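Local atomic coordinates of acetone carboxylase alpha subunit (Xanthobacter autotrophicus Py2, PDB entry 5M45), a protein that forms the alpha subunit of a carboxylase complex, belongs to the hydantoinase B/oxoprolinase family and carries a manganese ion in its interior. Residues A[175-180]-A[224-229]; A[437-442]-A[451-456]; A[182-187]-A[531-536]; A[186-191]-A[396-401]. All coordinates share one frame; numbering follows the deposited sequence.

Interaction 1. Residues A[175-180]-A[224-229]; sequences HVIDTG and VRTTRY. With MN (manganese (II) ion), chain M.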
# COMPACT_ATOMS: atom_id res chain seq x y z
N HIS A 175 -18.39 -0.84 4.23
CA HIS A 175 -17.70 -1.75 3.30
C HIS A 175 -17.53 -1.06 1.94
O HIS A 175 -18.53 -0.76 1.30
CB HIS A 175 -18.48 -3.07 3.10
CG HIS A 175 -17.84 -3.97 2.08
ND1 HIS A 175 -17.07 -5.06 2.42
CD2 HIS A 175 -17.76 -3.85 0.73
CE1 HIS A 175 -16.56 -5.59 1.32
NE2 HIS A 175 -16.97 -4.89 0.28
N VAL A 176 -16.28 -0.81 1.53
CA VAL A 176 -15.99 -0.16 0.21
C VAL A 176 -15.72 -1.22 -0.87
O VAL A 176 -15.36 -2.38 -0.55
CB VAL A 176 -14.82 0.85 0.27
CG1 VAL A 176 -15.08 1.88 1.37
CG2 VAL A 176 -13.45 0.15 0.51
N ILE A 177 -15.87 -0.84 -2.13
CA ILE A 177 -15.79 -1.79 -3.24
C ILE A 177 -14.39 -2.42 -3.36
O ILE A 177 -14.27 -3.65 -3.52
CB ILE A 177 -16.25 -1.18 -4.60
CG1 ILE A 177 -17.70 -0.70 -4.50
CG2 ILE A 177 -16.07 -2.22 -5.75
CD1 ILE A 177 -18.14 0.17 -5.67
N ASP A 178 -13.34 -1.61 -3.29
CA ASP A 178 -11.98 -2.12 -3.34
C ASP A 178 -11.00 -1.20 -2.63
O ASP A 178 -11.26 0.02 -2.48
CB ASP A 178 -11.50 -2.42 -4.78
CG ASP A 178 -10.90 -1.20 -5.51
OD1 ASP A 178 -11.65 -0.31 -5.97
OD2 ASP A 178 -9.65 -1.14 -5.67
N THR A 179 -9.86 -1.80 -2.22
CA THR A 179 -8.77 -1.09 -1.61
C THR A 179 -7.44 -1.26 -2.36
O THR A 179 -6.38 -1.06 -1.79
CB THR A 179 -8.59 -1.44 -0.10
OG1 THR A 179 -8.64 -2.85 0.11
CG2 THR A 179 -9.71 -0.80 0.72
N GLY A 180 -7.49 -1.57 -3.65
CA GLY A 180 -6.26 -1.64 -4.43
C GLY A 180 -5.38 -2.81 -4.03
O GLY A 180 -4.15 -2.65 -3.88
N VAL A 224 -6.66 3.17 -4.91
CA VAL A 224 -7.84 2.32 -5.16
C VAL A 224 -8.29 2.46 -6.62
O VAL A 224 -7.97 3.43 -7.31
CB VAL A 224 -9.01 2.63 -4.17
CG1 VAL A 224 -8.54 2.62 -2.71
CG2 VAL A 224 -9.72 3.95 -4.46
N ARG A 225 -9.01 1.45 -7.11
CA ARG A 225 -9.65 1.50 -8.42
C ARG A 225 -10.90 2.38 -8.45
O ARG A 225 -11.05 3.25 -9.36
CB ARG A 225 -9.97 0.08 -8.93
CG ARG A 225 -8.74 -0.81 -9.14
CD ARG A 225 -9.17 -2.24 -9.43
NE ARG A 225 -8.08 -3.19 -9.62
CZ ARG A 225 -7.37 -3.77 -8.66
NH1 ARG A 225 -7.57 -3.49 -7.40
NH2 ARG A 225 -6.43 -4.68 -8.97
N THR A 226 -11.80 2.18 -7.48
CA THR A 226 -13.15 2.79 -7.48
C THR A 226 -13.18 4.15 -6.75
O THR A 226 -13.95 4.37 -5.79
CB THR A 226 -14.20 1.79 -6.92
OG1 THR A 226 -13.78 1.29 -5.63
CG2 THR A 226 -14.38 0.62 -7.93
N THR A 227 -12.34 5.07 -7.22
CA THR A 227 -12.10 6.35 -6.53
C THR A 227 -13.37 7.14 -6.14
O THR A 227 -13.49 7.57 -4.98
CB THR A 227 -11.19 7.23 -7.40
OG1 THR A 227 -9.95 6.54 -7.66
CG2 THR A 227 -10.91 8.57 -6.71
N ARG A 228 -14.29 7.35 -7.08
CA ARG A 228 -15.47 8.17 -6.81
C ARG A 228 -16.34 7.49 -5.71
O ARG A 228 -16.87 8.15 -4.84
CB ARG A 228 -16.32 8.42 -8.10
CG ARG A 228 -17.54 9.29 -7.85
CD ARG A 228 -18.51 9.49 -9.08
NE ARG A 228 -18.89 8.23 -9.76
CZ ARG A 228 -18.21 7.67 -10.79
NH1 ARG A 228 -17.07 8.21 -11.26
NH2 ARG A 228 -18.64 6.52 -11.35
N TYR A 229 -16.45 6.16 -5.78
CA TYR A 229 -17.25 5.37 -4.81
C TYR A 229 -16.61 5.44 -3.43
O TYR A 229 -17.31 5.69 -2.44
CB TYR A 229 -17.41 3.91 -5.29
CG TYR A 229 -18.17 3.80 -6.60
CD1 TYR A 229 -17.48 3.79 -7.82
CD2 TYR A 229 -19.56 3.65 -6.63
CE1 TYR A 229 -18.15 3.72 -9.04
CE2 TYR A 229 -20.25 3.55 -7.82
CZ TYR A 229 -19.54 3.55 -9.03
OH TYR A 229 -20.21 3.46 -10.22
MN MN M . -16.50 -5.84 4.51
O HOH W 1 -13.47 2.00 -2.93
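Asp178 OD1 is gripped twice by Thr226: the hydroxyl OG1 donates to it at 2.7 Å from the anti side, about 20° out of the carboxylate plane, and the backbone N donates at 2.9 Å to the syn lone pair. The other oxygen, OD2, takes Arg225 N on its syn lone pair at 3.0 Å in a nearly straight bond (168°), and Gly180 N on the anti side, well out of plane. Four donors thus fix the rotation of a buried carboxylate. CG of Asp178 sits between its own backbone N and carbonyl carbon (chi1 87°), which turns the group toward the 224-229 backbone. The Arg225 chain runs extended across the carboxylate at about a right angle, and NH1 forms a long salt bridge to OD2 at 3.6 Å; that same NH1 donates to Ala181 O. A water bridges the two segments by donating to both Asp178 O and Thr226 OG1. Beside this polar knot, Ile177 CD1 lies 3.7 Å from Tyr229 CG in an off-centre CH-pi contact. At the start of the loop His175 ND1 binds the manganese ion at 2.3 Å, together with His150 and Asp153. Gly180 N to Asp178 OD2 closes an Asx turn within the loop, whose carboxylate also ties metal-site strand 165-175 to the residues just ahead of helix 227-255.

Interaction 2. Residues A[437-442]-A[451-456]; sequences NWLQGG and HAVNSF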
# COMPACT_ATOMS: atom_id res chain seq x y z
N ASN A 437 -21.26 -17.45 -3.48
CA ASN A 437 -20.09 -16.87 -4.18
C ASN A 437 -20.04 -15.34 -4.16
O ASN A 437 -21.08 -14.71 -4.14
CB ASN A 437 -20.16 -17.29 -5.65
CG ASN A 437 -18.97 -16.78 -6.49
OD1 ASN A 437 -17.81 -17.21 -6.31
ND2 ASN A 437 -19.26 -15.90 -7.45
N TRP A 438 -18.82 -14.79 -4.22
CA TRP A 438 -18.57 -13.36 -4.44
C TRP A 438 -18.11 -13.08 -5.90
O TRP A 438 -16.95 -13.38 -6.29
CB TRP A 438 -17.51 -12.85 -3.44
CG TRP A 438 -17.92 -12.95 -2.01
CD1 TRP A 438 -17.64 -13.99 -1.15
CD2 TRP A 438 -18.69 -12.00 -1.25
NE1 TRP A 438 -18.18 -13.75 0.08
CE2 TRP A 438 -18.86 -12.56 0.05
CE3 TRP A 438 -19.30 -10.78 -1.55
CZ2 TRP A 438 -19.56 -11.90 1.07
CZ3 TRP A 438 -20.02 -10.10 -0.52
CH2 TRP A 438 -20.12 -10.67 0.79
N LEU A 439 -19.04 -12.56 -6.70
CA LEU A 439 -18.76 -12.17 -8.08
C LEU A 439 -17.84 -10.94 -8.06
O LEU A 439 -18.19 -9.92 -7.48
CB LEU A 439 -20.06 -11.88 -8.86
CG LEU A 439 -19.98 -11.40 -10.33
CD1 LEU A 439 -21.21 -11.77 -11.12
CD2 LEU A 439 -19.71 -9.89 -10.48
N GLN A 440 -16.68 -11.07 -8.68
CA GLN A 440 -15.64 -10.00 -8.64
C GLN A 440 -14.94 -9.86 -9.99
O GLN A 440 -14.99 -10.77 -10.82
CB GLN A 440 -14.59 -10.33 -7.59
CG GLN A 440 -15.14 -10.31 -6.16
CD GLN A 440 -14.14 -10.81 -5.15
OE1 GLN A 440 -13.29 -10.05 -4.67
NE2 GLN A 440 -14.19 -12.10 -4.85
N GLY A 441 -14.30 -8.72 -10.19
CA GLY A 441 -13.58 -8.40 -11.42
C GLY A 441 -13.27 -6.93 -11.58
O GLY A 441 -13.69 -6.11 -10.78
N GLY A 442 -12.54 -6.61 -12.64
CA GLY A 442 -12.13 -5.23 -12.90
C GLY A 442 -11.67 -4.95 -14.33
O GLY A 442 -11.58 -5.85 -15.17
N HIS A 451 -12.35 0.58 -12.95
CA HIS A 451 -13.41 0.05 -12.08
C HIS A 451 -13.13 -1.35 -11.52
O HIS A 451 -12.26 -2.09 -12.04
CB HIS A 451 -14.73 0.05 -12.91
CG HIS A 451 -15.98 -0.13 -12.11
ND1 HIS A 451 -16.37 0.73 -11.10
CD2 HIS A 451 -16.98 -1.03 -12.24
CE1 HIS A 451 -17.55 0.36 -10.63
NE2 HIS A 451 -17.94 -0.71 -11.30
N ALA A 452 -13.87 -1.69 -10.47
CA ALA A 452 -13.95 -3.05 -9.95
C ALA A 452 -15.38 -3.32 -9.49
O ALA A 452 -16.14 -2.39 -9.22
CB ALA A 452 -12.97 -3.26 -8.79
N VAL A 453 -15.75 -4.59 -9.48
CA VAL A 453 -17.07 -5.04 -9.01
C VAL A 453 -16.92 -6.05 -7.85
O VAL A 453 -15.88 -6.73 -7.71
CB VAL A 453 -17.95 -5.63 -10.14
CG1 VAL A 453 -18.13 -4.60 -11.24
CG2 VAL A 453 -17.37 -6.90 -10.77
N ASN A 454 -17.96 -6.10 -7.02
CA ASN A 454 -18.04 -7.02 -5.90
C ASN A 454 -19.51 -7.16 -5.50
O ASN A 454 -20.00 -6.38 -4.68
CB ASN A 454 -17.20 -6.54 -4.72
CG ASN A 454 -17.03 -7.63 -3.64
OD1 ASN A 454 -16.02 -8.30 -3.58
ND2 ASN A 454 -18.04 -7.78 -2.78
N SER A 455 -20.20 -8.14 -6.08
CA SER A 455 -21.64 -8.27 -5.88
C SER A 455 -21.98 -8.71 -4.46
O SER A 455 -21.39 -9.72 -3.94
CB SER A 455 -22.25 -9.30 -6.84
OG SER A 455 -23.63 -9.45 -6.56
N PHE A 456 -22.96 -8.01 -3.86
CA PHE A 456 -23.53 -8.39 -2.55
C PHE A 456 -24.86 -9.20 -2.68
O PHE A 456 -25.66 -9.23 -1.74
CB PHE A 456 -23.64 -7.17 -1.61
CG PHE A 456 -22.44 -6.99 -0.69
CD1 PHE A 456 -21.22 -6.56 -1.19
CD2 PHE A 456 -22.54 -7.24 0.68
CE1 PHE A 456 -20.13 -6.40 -0.36
CE2 PHE A 456 -21.46 -7.10 1.50
CZ PHE A 456 -20.24 -6.66 0.99
O HOH W 2 -21.85 -12.21 -5.18
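This is the pairing of an antiparallel beta hairpin, strands 440-442 and 450-454, at one side of a four-stranded antiparallel sheet in which strand 532-535 flanks 440-442; the touching residues are buried. Gly441 and Val453 form a hydrogen-bonded pair, with Val453 N to Gly441 O at 2.9 Å, and Ser455 N reaches Leu439 O at 3.0 Å. Gln440 with Asn454 and Gly442 with Ala452 are non-hydrogen-bonded pairs. On the Gln440 face, CG of Asn454 is anti to its backbone N (chi1 -168°) and the Gln440 and Asn454 side chains lie side by side, CG of Gln440 3.4 Å from Asn454 OD1, with their amide planes 70° apart; Asn454 OD1 accepts from Ser186 N and Gln440 NE2 donates to Met187 O. Leu439 CD2 meets Val453 CG2 at 3.8 Å. Trp438 points the edge of its six-membered ring at the face of Phe456 in a T-shaped pair (planes at 74°), CZ3 standing 3.6 Å above the centre of the Phe456 ring. A water linking Asn437 O, Leu439 N and Ser455 O ties the two segments together. Backbone bonds therefore set the register, while the amides, turned to the 186-187 loop, give this buried face polar partners.

Interaction 3. Residues A[182-187]-A[531-536]; sequences VGPGSM and DWTMFF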
# COMPACT_ATOMS: atom_id res chain seq x y z
N VAL A 182 -3.99 -6.73 -5.20
CA VAL A 182 -3.58 -7.39 -6.46
C VAL A 182 -4.82 -7.85 -7.28
O VAL A 182 -4.92 -7.55 -8.48
CB VAL A 182 -2.64 -8.58 -6.18
CG1 VAL A 182 -2.40 -9.44 -7.43
CG2 VAL A 182 -1.31 -8.06 -5.60
N GLY A 183 -5.76 -8.51 -6.62
CA GLY A 183 -7.03 -8.90 -7.26
C GLY A 183 -8.08 -7.78 -7.22
O GLY A 183 -8.22 -7.11 -6.19
N PRO A 184 -8.85 -7.60 -8.31
CA PRO A 184 -9.88 -6.57 -8.40
C PRO A 184 -11.22 -6.98 -7.83
O PRO A 184 -12.04 -7.59 -8.52
CB PRO A 184 -10.00 -6.33 -9.91
CG PRO A 184 -9.68 -7.66 -10.52
CD PRO A 184 -8.63 -8.26 -9.62
N GLY A 185 -11.45 -6.62 -6.58
CA GLY A 185 -12.67 -6.94 -5.84
C GLY A 185 -12.44 -6.66 -4.35
O GLY A 185 -11.32 -6.28 -3.96
N SER A 186 -13.47 -6.89 -3.53
CA SER A 186 -13.35 -6.73 -2.06
C SER A 186 -12.76 -7.97 -1.40
O SER A 186 -11.96 -7.86 -0.47
CB SER A 186 -14.70 -6.43 -1.41
OG SER A 186 -15.50 -5.48 -2.10
N MET A 187 -13.17 -9.15 -1.88
CA MET A 187 -12.81 -10.46 -1.31
C MET A 187 -11.73 -11.13 -2.17
O MET A 187 -11.88 -12.24 -2.68
CB MET A 187 -14.06 -11.36 -1.26
CG MET A 187 -15.32 -10.73 -0.72
SD MET A 187 -15.14 -9.84 0.87
CE MET A 187 -16.86 -9.46 1.15
N ASP A 531 -11.27 -4.36 -21.67
CA ASP A 531 -10.07 -4.81 -20.96
C ASP A 531 -10.45 -5.40 -19.58
O ASP A 531 -9.90 -5.02 -18.54
CB ASP A 531 -9.07 -3.65 -20.84
CG ASP A 531 -8.52 -3.18 -22.20
OD1 ASP A 531 -8.74 -3.83 -23.23
OD2 ASP A 531 -7.81 -2.14 -22.24
N TRP A 532 -11.40 -6.33 -19.61
CA TRP A 532 -12.13 -6.79 -18.45
C TRP A 532 -11.61 -8.19 -17.96
O TRP A 532 -11.18 -9.03 -18.78
CB TRP A 532 -13.64 -6.85 -18.80
CG TRP A 532 -14.54 -7.01 -17.59
CD1 TRP A 532 -15.28 -8.10 -17.25
CD2 TRP A 532 -14.79 -6.03 -16.58
NE1 TRP A 532 -15.95 -7.87 -16.10
CE2 TRP A 532 -15.67 -6.60 -15.66
CE3 TRP A 532 -14.37 -4.71 -16.38
CZ2 TRP A 532 -16.11 -5.92 -14.53
CZ3 TRP A 532 -14.81 -4.03 -15.26
CH2 TRP A 532 -15.69 -4.64 -14.35
N THR A 533 -11.64 -8.39 -16.63
CA THR A 533 -11.33 -9.70 -15.98
C THR A 533 -12.38 -10.03 -14.90
O THR A 533 -13.03 -9.12 -14.38
CB THR A 533 -9.95 -9.73 -15.29
OG1 THR A 533 -9.90 -8.72 -14.27
CG2 THR A 533 -8.84 -9.53 -16.31
N MET A 534 -12.57 -11.33 -14.61
CA MET A 534 -13.42 -11.77 -13.50
C MET A 534 -12.83 -13.01 -12.81
O MET A 534 -11.98 -13.71 -13.36
CB MET A 534 -14.86 -12.06 -13.97
CG MET A 534 -15.51 -10.94 -14.79
SD MET A 534 -17.24 -11.18 -15.26
CE MET A 534 -18.06 -11.09 -13.65
N PHE A 535 -13.31 -13.28 -11.60
CA PHE A 535 -12.91 -14.47 -10.84
C PHE A 535 -14.01 -14.88 -9.84
O PHE A 535 -15.00 -14.16 -9.63
CB PHE A 535 -11.53 -14.30 -10.18
CG PHE A 535 -11.43 -13.18 -9.14
CD1 PHE A 535 -11.20 -11.85 -9.53
CD2 PHE A 535 -11.51 -13.47 -7.77
CE1 PHE A 535 -11.07 -10.83 -8.59
CE2 PHE A 535 -11.38 -12.46 -6.83
CZ PHE A 535 -11.17 -11.15 -7.23
N PHE A 536 -13.86 -16.10 -9.32
CA PHE A 536 -14.80 -16.73 -8.38
C PHE A 536 -14.16 -16.87 -6.99
O PHE A 536 -12.94 -17.09 -6.87
CB PHE A 536 -15.16 -18.17 -8.89
CG PHE A 536 -15.97 -18.20 -10.17
CD1 PHE A 536 -15.35 -18.17 -11.40
CD2 PHE A 536 -17.34 -18.29 -10.14
CE1 PHE A 536 -16.08 -18.20 -12.60
CE2 PHE A 536 -18.09 -18.32 -11.32
CZ PHE A 536 -17.45 -18.26 -12.57
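CG of Phe535 lies between its own backbone N and carbonyl carbon (chi1 63°), which stands the ring off strand 532-535 toward the loop 182-187; Thr533 OG1 occupies the equivalent place on its own residue (chi1 60°) and faces Pro184. The phenyl ring makes most of the contact. Its CE1 atom lies 3.7 Å from Pro184 CD and 3.4 Å from the carbonyl O of Pro184, the oxygen approaching the ring obliquely. On the other side of CZ, CE2 is a loose 4.2 Å from Met187 O, which sits at the ring edge near its plane. The loop therefore bends round the phenyl group, with Pro184 meeting one corner and the Met187 carbonyl another. Two residues earlier in the strand, Pro184 CG touches Thr533 OG1 at 3.9 Å, the two side chains crossing at about a right angle. That hydroxyl has its polar partner elsewhere, in Glu609, so Pro184 meets an oxygen already engaged. Met534, between Thr533 and Phe535, has its CB on the other side of the strand. The loop's polar groups also look elsewhere, those of Ser186 and Met187 turning to the neighbouring hairpin. No hydrogen bond joins the two segments, and only 188 Å² is buried between them; cohesion here rests on van der Waals contact of a proline ring and peptide carbonyls with an aromatic ring.

Interaction 4. Residues A[186-191]-A[396-401]; sequences SMATGQ and AFSYSW. With ACT (acetate ion), chain N.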
# COMPACT_ATOMS: atom_id res chain seq x y z
N SER A 186 -13.47 -6.89 -3.53
CA SER A 186 -13.35 -6.73 -2.06
C SER A 186 -12.76 -7.97 -1.40
O SER A 186 -11.96 -7.86 -0.47
CB SER A 186 -14.70 -6.43 -1.41
OG SER A 186 -15.50 -5.48 -2.10
N MET A 187 -13.17 -9.15 -1.88
CA MET A 187 -12.81 -10.46 -1.31
C MET A 187 -11.73 -11.13 -2.17
O MET A 187 -11.88 -12.24 -2.68
CB MET A 187 -14.06 -11.36 -1.26
CG MET A 187 -15.32 -10.73 -0.72
SD MET A 187 -15.14 -9.84 0.87
CE MET A 187 -16.86 -9.46 1.15
N ALA A 188 -10.64 -10.39 -2.36
CA ALA A 188 -9.74 -10.59 -3.47
C ALA A 188 -8.79 -11.79 -3.28
O ALA A 188 -8.44 -12.15 -2.15
CB ALA A 188 -8.92 -9.33 -3.66
N THR A 189 -8.43 -12.38 -4.42
CA THR A 189 -7.41 -13.41 -4.54
C THR A 189 -6.29 -12.86 -5.44
O THR A 189 -6.50 -11.90 -6.18
CB THR A 189 -7.95 -14.67 -5.22
OG1 THR A 189 -8.44 -14.33 -6.52
CG2 THR A 189 -9.08 -15.27 -4.41
N GLY A 190 -5.13 -13.52 -5.38
CA GLY A 190 -3.95 -13.15 -6.16
C GLY A 190 -2.75 -12.94 -5.31
O GLY A 190 -1.72 -13.59 -5.50
N GLN A 191 -2.85 -12.01 -4.35
CA GLN A 191 -1.84 -11.86 -3.29
C GLN A 191 -1.91 -13.05 -2.31
O GLN A 191 -2.97 -13.68 -2.17
CB GLN A 191 -2.04 -10.53 -2.53
CG GLN A 191 -3.28 -10.45 -1.63
CD GLN A 191 -4.58 -10.01 -2.31
OE1 GLN A 191 -4.73 -10.02 -3.54
NE2 GLN A 191 -5.53 -9.64 -1.49
N ALA A 396 -2.23 -12.27 5.08
CA ALA A 396 -3.27 -11.53 4.33
C ALA A 396 -4.70 -11.86 4.84
O ALA A 396 -4.95 -12.96 5.38
CB ALA A 396 -3.15 -11.86 2.85
N PHE A 397 -5.59 -10.90 4.64
CA PHE A 397 -6.94 -10.87 5.24
C PHE A 397 -8.11 -10.55 4.27
O PHE A 397 -9.26 -10.54 4.74
CB PHE A 397 -7.00 -9.76 6.31
CG PHE A 397 -5.99 -9.86 7.42
CD1 PHE A 397 -6.29 -10.55 8.58
CD2 PHE A 397 -4.77 -9.19 7.34
CE1 PHE A 397 -5.37 -10.58 9.65
CE2 PHE A 397 -3.87 -9.18 8.41
CZ PHE A 397 -4.17 -9.89 9.57
N SER A 398 -7.88 -10.26 3.00
CA SER A 398 -8.97 -9.69 2.15
C SER A 398 -10.28 -10.47 2.19
O SER A 398 -11.35 -9.86 2.05
CB SER A 398 -8.56 -9.52 0.67
OG SER A 398 -7.71 -8.39 0.48
N TYR A 399 -10.22 -11.80 2.32
CA TYR A 399 -11.42 -12.63 2.42
C TYR A 399 -11.42 -13.52 3.69
O TYR A 399 -11.66 -14.73 3.64
CB TYR A 399 -11.72 -13.41 1.13
CG TYR A 399 -13.10 -14.06 1.20
CD1 TYR A 399 -14.20 -13.36 1.64
CD2 TYR A 399 -13.28 -15.39 0.85
CE1 TYR A 399 -15.46 -13.96 1.74
CE2 TYR A 399 -14.53 -16.02 0.95
CZ TYR A 399 -15.61 -15.31 1.41
OH TYR A 399 -16.85 -15.91 1.54
N SER A 400 -11.15 -12.84 4.80
CA SER A 400 -11.20 -13.38 6.17
C SER A 400 -12.44 -14.27 6.40
O SER A 400 -12.39 -15.31 7.07
CB SER A 400 -11.29 -12.20 7.15
OG SER A 400 -10.63 -12.62 8.30
N TRP A 401 -13.56 -13.80 5.87
CA TRP A 401 -14.85 -14.49 6.02
C TRP A 401 -14.83 -15.95 5.63
O TRP A 401 -15.58 -16.71 6.21
CB TRP A 401 -15.95 -13.81 5.17
CG TRP A 401 -16.22 -12.35 5.46
CD1 TRP A 401 -16.05 -11.32 4.59
CD2 TRP A 401 -16.77 -11.79 6.66
NE1 TRP A 401 -16.50 -10.14 5.16
CE2 TRP A 401 -16.92 -10.39 6.44
CE3 TRP A 401 -17.16 -12.32 7.90
CZ2 TRP A 401 -17.41 -9.54 7.41
CZ3 TRP A 401 -17.67 -11.45 8.85
CH2 TRP A 401 -17.80 -10.08 8.61
C ACT N . -18.49 -7.47 4.63
O ACT N . -17.37 -7.79 4.15
OXT ACT N . -18.65 -6.35 5.15
CH3 ACT N . -19.62 -8.46 4.58
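Two Met-aromatic contacts beside the manganese site join the loop 186-191 to the segment leading into helix 401-422. The Met187 side chain bends at chi2 (-49°), which turns SD past the Tyr399 ring. CB of Met187 lies 3.5 Å from Tyr399 CD1, and SD is 4.9 Å from the centroid of the same ring, approaching obliquely. The sulfur also stands at the edge of the Trp401 five-membered ring, while the terminal methyl CE comes 4.0 Å from Trp401 CD1. An acetate ion, probably from the crystallisation liquor, continues this row: Trp401 NE1 donates to its O at 2.7 Å with a bond angle of 151°, the oxygen lying at the edge of the indole near its plane. The same acetate oxygen is 3.5 Å from Met187 CE, so thioether methyl and indole N-H border one end of the ion. Further along the loop, Ser398 CB packs 3.8 Å from Ala188 N. Gln191 NE2 and Ser398 OG approach to 3.2 Å at an angle too poor for a hydrogen bond; both bond instead to Asp197 OD1, a shared acceptor, consistent with their closeness. Ser398 O accepts from ND1 of the manganese ligand His150. The contact lies between the long connection from strand 165-175 to strand 204-208 and the N-terminal end of helix 401-422, with Trp438, from just before strand 440-442, also packing on Met187.

The connection that leaves strand 165-175 runs through interactions 1, 3 and 4, and the hairpin of interaction 2 meets all three. Ser186, shared by interactions 3 and 4, ties the set together: its OG lies 2.6 Å from Ile177 O and 2.9 Å from His175 NE2, and its N, 2.9 Å from Asn454 OD1, links both to interaction 2. Ser186 is thus a second-shell partner of the manganese ligand His175, whose ring also meets Phe456 of interaction 2 edge to face. Trp438 NE1 and Tyr399 OH, 2.9 Å apart, connect interactions 2 and 4. Interactions 2 and 3, centres about 6 Å apart, reach the same sheet, strands 440-442 and 532-535 being neighbours in it. Phe456, Met187 and Trp401 all approach the acetate near the metal.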